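Local coordinates for protein cobyrinic Acid a,c-diamide synthase (Mycobacterium smegmatis, PDB 4PFS) that binds ADP and magnesium as a ParA-family P-loop nucleotide-binding protein and may take part in forming the division septum, at residues V15-G20 / V151-Q156. Residues are numbered along the deposited sequence; the frame is centred on the assembly and turned at random.
Sequences VANQKG and VIVPLQ
The amide nitrogen ND2 of N17 donates to P154 O at 2.9 Å, reaching from just ahead of the P-loop to strand 150-156. With chi1 at -169° the side chain extends away from the N17 backbone nitrogen and brings ND2 over to the strand; P154 O lies close to the amide plane, while the donor is tilted 18° from the plane of the proline carbonyl. The other end of the same amide works within the loop: OD1 accepts from K19 N at 3.0 Å, from above the plane of the amide carbonyl, closing an Asx turn. Bonded at both ends, the amide has its rotation fixed and ties the bend of the loop to the strand. V153 CG2 packs against the amide at 3.7 Å from ND2.

One step back, the end of strand 11-15 still pairs in parallel with strand 150-156, V15 opposite I152. A16 N donates to I152 O at 3.2 Å, nearly straight at 170°. Beyond it, A16 O meets V153 CA in a CH···O contact of 3.2 Å, and P154 CD also closes on this oxygen. The proline has no amide hydrogen to offer, and from here the side chain of N17 takes over the link. On the sheet face shared by V15 and I152, the two side chains lie side by side, with V15 CG2 3.9 Å from I152 CG1. The other branch of V15, CG1, rests against CD and CG of P154.

The contact is buried where strand 11-15 runs into the ADP-binding loop of this P-loop NTPase fold. Helix 24-37 covers V15 and P154, with K24, an ADP-binding residue, touching both. A16 packs on F168 of helix 165-178, and strand 184-191 flanks strand 150-156 on its other edge.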
ATOM      1  N   VAL A  15       0.276   0.016  -1.656  1.00 21.32           N
ATOM      2  CA  VAL A  15      -1.010  -0.592  -1.375  1.00 20.96           C
ATOM      3  C   VAL A  15      -2.114   0.365  -1.830  1.00 25.95           C
ATOM      4  O   VAL A  15      -2.256   1.470  -1.293  1.00 22.77           O
ATOM      5  CB  VAL A  15      -1.140  -0.934   0.104  1.00 20.88           C
ATOM      6  CG1 VAL A  15      -2.566  -1.402   0.430  1.00 16.45           C
ATOM      7  CG2 VAL A  15      -0.131  -2.018   0.456  1.00 18.88           C
ATOM      8  N   ALA A  16      -2.875  -0.036  -2.844  1.00 25.17           N
ATOM      9  CA  ALA A  16      -3.747   0.925  -3.506  1.00 25.46           C
ATOM     10  C   ALA A  16      -5.091   0.329  -3.912  1.00 27.81           C
ATOM     11  O   ALA A  16      -5.199  -0.858  -4.241  1.00 25.52           O
ATOM     12  CB  ALA A  16      -3.034   1.526  -4.726  1.00 15.93           C
ATOM     13  N   ASN A  17      -6.103   1.190  -3.852  1.00 27.11           N
ATOM     14  CA  ASN A  17      -7.471   0.905  -4.242  1.00 24.76           C
ATOM     15  C   ASN A  17      -8.257   2.214  -4.202  1.00 30.08           C
ATOM     16  O   ASN A  17      -8.397   2.815  -3.135  1.00 25.39           O
ATOM     17  CB  ASN A  17      -8.117  -0.123  -3.316  1.00 26.19           C
ATOM     18  CG  ASN A  17      -9.448  -0.636  -3.853  1.00 35.98           C
ATOM     19  OD1 ASN A  17     -10.050  -0.035  -4.748  1.00 39.02           O
ATOM     20  ND2 ASN A  17      -9.912  -1.749  -3.307  1.00 37.10           N
ATOM     21  N   GLN A  18      -8.761   2.662  -5.351  1.00 29.87           N
ATOM     22  CA  GLN A  18      -9.427   3.963  -5.419  1.00 29.20           C
ATOM     23  C   GLN A  18     -10.797   3.920  -4.726  1.00 29.68           C
ATOM     24  O   GLN A  18     -11.373   4.955  -4.405  1.00 36.45           O
ATOM     25  CB  GLN A  18      -9.566   4.442  -6.881  1.00 22.16           C
ATOM     26  CG  GLN A  18     -10.637   3.723  -7.740  1.00 23.91           C
ATOM     27  CD  GLN A  18     -10.146   2.421  -8.371  1.00 23.71           C
ATOM     28  OE1 GLN A  18      -9.330   1.720  -7.796  1.00 26.33           O
ATOM     29  NE2 GLN A  18     -10.618   2.121  -9.566  1.00 25.46           N
ATOM     30  N   LYS A  19     -11.320   2.723  -4.498  1.00 29.57           N
ATOM     31  CA  LYS A  19     -12.568   2.581  -3.752  1.00 32.40           C
ATOM     32  C   LYS A  19     -12.251   2.511  -2.264  1.00 37.85           C
ATOM     33  O   LYS A  19     -11.231   1.944  -1.862  1.00 38.75           O
ATOM     34  CB  LYS A  19     -13.357   1.342  -4.208  1.00 34.11           C
ATOM     35  N   GLY A  20     -13.107   3.107  -1.445  1.00 39.66           N
ATOM     36  CA  GLY A  20     -12.834   3.215  -0.023  1.00 40.37           C
ATOM     37  C   GLY A  20     -13.237   1.989   0.769  1.00 43.89           C
ATOM     38  O   GLY A  20     -14.210   1.318   0.423  1.00 49.13           O
ATOM     39  N   VAL A 151       2.966  -3.624  -6.348  1.00 30.35           N
ATOM     40  CA  VAL A 151       1.696  -3.092  -5.894  1.00 25.83           C
ATOM     41  C   VAL A 151       0.695  -4.241  -5.687  1.00 26.18           C
ATOM     42  O   VAL A 151       0.707  -5.230  -6.427  1.00 26.90           O
ATOM     43  CB  VAL A 151       1.151  -2.029  -6.897  1.00 21.03           C
ATOM     44  CG1 VAL A 151       1.164  -2.569  -8.322  1.00 20.05           C
ATOM     45  CG2 VAL A 151      -0.252  -1.552  -6.480  1.00 23.45           C
ATOM     46  N   ILE A 152      -0.112  -4.127  -4.634  1.00 21.01           N
ATOM     47  CA  ILE A 152      -1.246  -5.015  -4.408  1.00 23.22           C
ATOM     48  C   ILE A 152      -2.500  -4.164  -4.261  1.00 25.47           C
ATOM     49  O   ILE A 152      -2.428  -3.012  -3.822  1.00 24.44           O
ATOM     50  CB  ILE A 152      -1.087  -5.900  -3.140  1.00 18.38           C
ATOM     51  CG1 ILE A 152      -0.854  -5.035  -1.886  1.00 18.37           C
ATOM     52  CG2 ILE A 152       0.050  -6.920  -3.315  1.00 20.36           C
ATOM     53  CD1 ILE A 152      -0.942  -5.811  -0.574  1.00 30.03           C
ATOM     54  N   VAL A 153      -3.647  -4.713  -4.644  1.00 21.40           N
ATOM     55  CA  VAL A 153      -4.895  -4.061  -4.307  1.00 18.62           C
ATOM     56  C   VAL A 153      -5.641  -4.891  -3.264  1.00 20.88           C
ATOM     57  O   VAL A 153      -5.993  -6.059  -3.499  1.00 20.86           O
ATOM     58  CB  VAL A 153      -5.766  -3.815  -5.563  1.00 24.45           C
ATOM     59  CG1 VAL A 153      -5.705  -4.998  -6.503  1.00 25.90           C
ATOM     60  CG2 VAL A 153      -7.201  -3.470  -5.170  1.00 19.93           C
ATOM     61  N   PRO A 154      -5.836  -4.307  -2.072  1.00 24.06           N
ATOM     62  CA  PRO A 154      -6.677  -4.952  -1.052  1.00 20.84           C
ATOM     63  C   PRO A 154      -8.116  -4.893  -1.523  1.00 21.10           C
ATOM     64  O   PRO A 154      -8.635  -3.795  -1.784  1.00 23.19           O
ATOM     65  CB  PRO A 154      -6.444  -4.103   0.195  1.00 26.28           C
ATOM     66  CG  PRO A 154      -6.045  -2.757  -0.335  1.00 24.57           C
ATOM     67  CD  PRO A 154      -5.274  -3.030  -1.606  1.00 20.21           C
ATOM     68  N   LEU A 155      -8.742  -6.050  -1.678  1.00 21.76           N
ATOM     69  CA  LEU A 155     -10.032  -6.114  -2.361  1.00 22.85           C
ATOM     70  C   LEU A 155     -11.095  -6.760  -1.506  1.00 24.39           C
ATOM     71  O   LEU A 155     -10.978  -7.934  -1.152  1.00 24.98           O
ATOM     72  CB  LEU A 155      -9.885  -6.880  -3.671  1.00 33.83           C
ATOM     73  CG  LEU A 155     -11.031  -6.822  -4.675  1.00 40.95           C
ATOM     74  CD1 LEU A 155     -11.270  -5.383  -5.185  1.00 41.65           C
ATOM     75  CD2 LEU A 155     -10.749  -7.771  -5.822  1.00 40.79           C
ATOM     76  N   GLN A 156     -12.123  -5.988  -1.172  1.00 25.28           N
ATOM     77  CA  GLN A 156     -13.251  -6.480  -0.387  1.00 30.87           C
ATOM     78  C   GLN A 156     -14.046  -7.535  -1.139  1.00 33.13           C
ATOM     79  O   GLN A 156     -14.278  -7.408  -2.350  1.00 28.90           O
ATOM     80  CB  GLN A 156     -14.188  -5.330   0.012  1.00 35.01           C
ATOM     81  CG  GLN A 156     -14.926  -4.663  -1.158  1.00 44.62           C
ATOM     82  CD  GLN A 156     -16.185  -5.417  -1.609  1.00 55.74           C
ATOM     83  OE1 GLN A 156     -16.845  -6.094  -0.816  1.00 52.85           O
ATOM     84  NE2 GLN A 156     -16.509  -5.306  -2.896  1.00 64.79           N
TER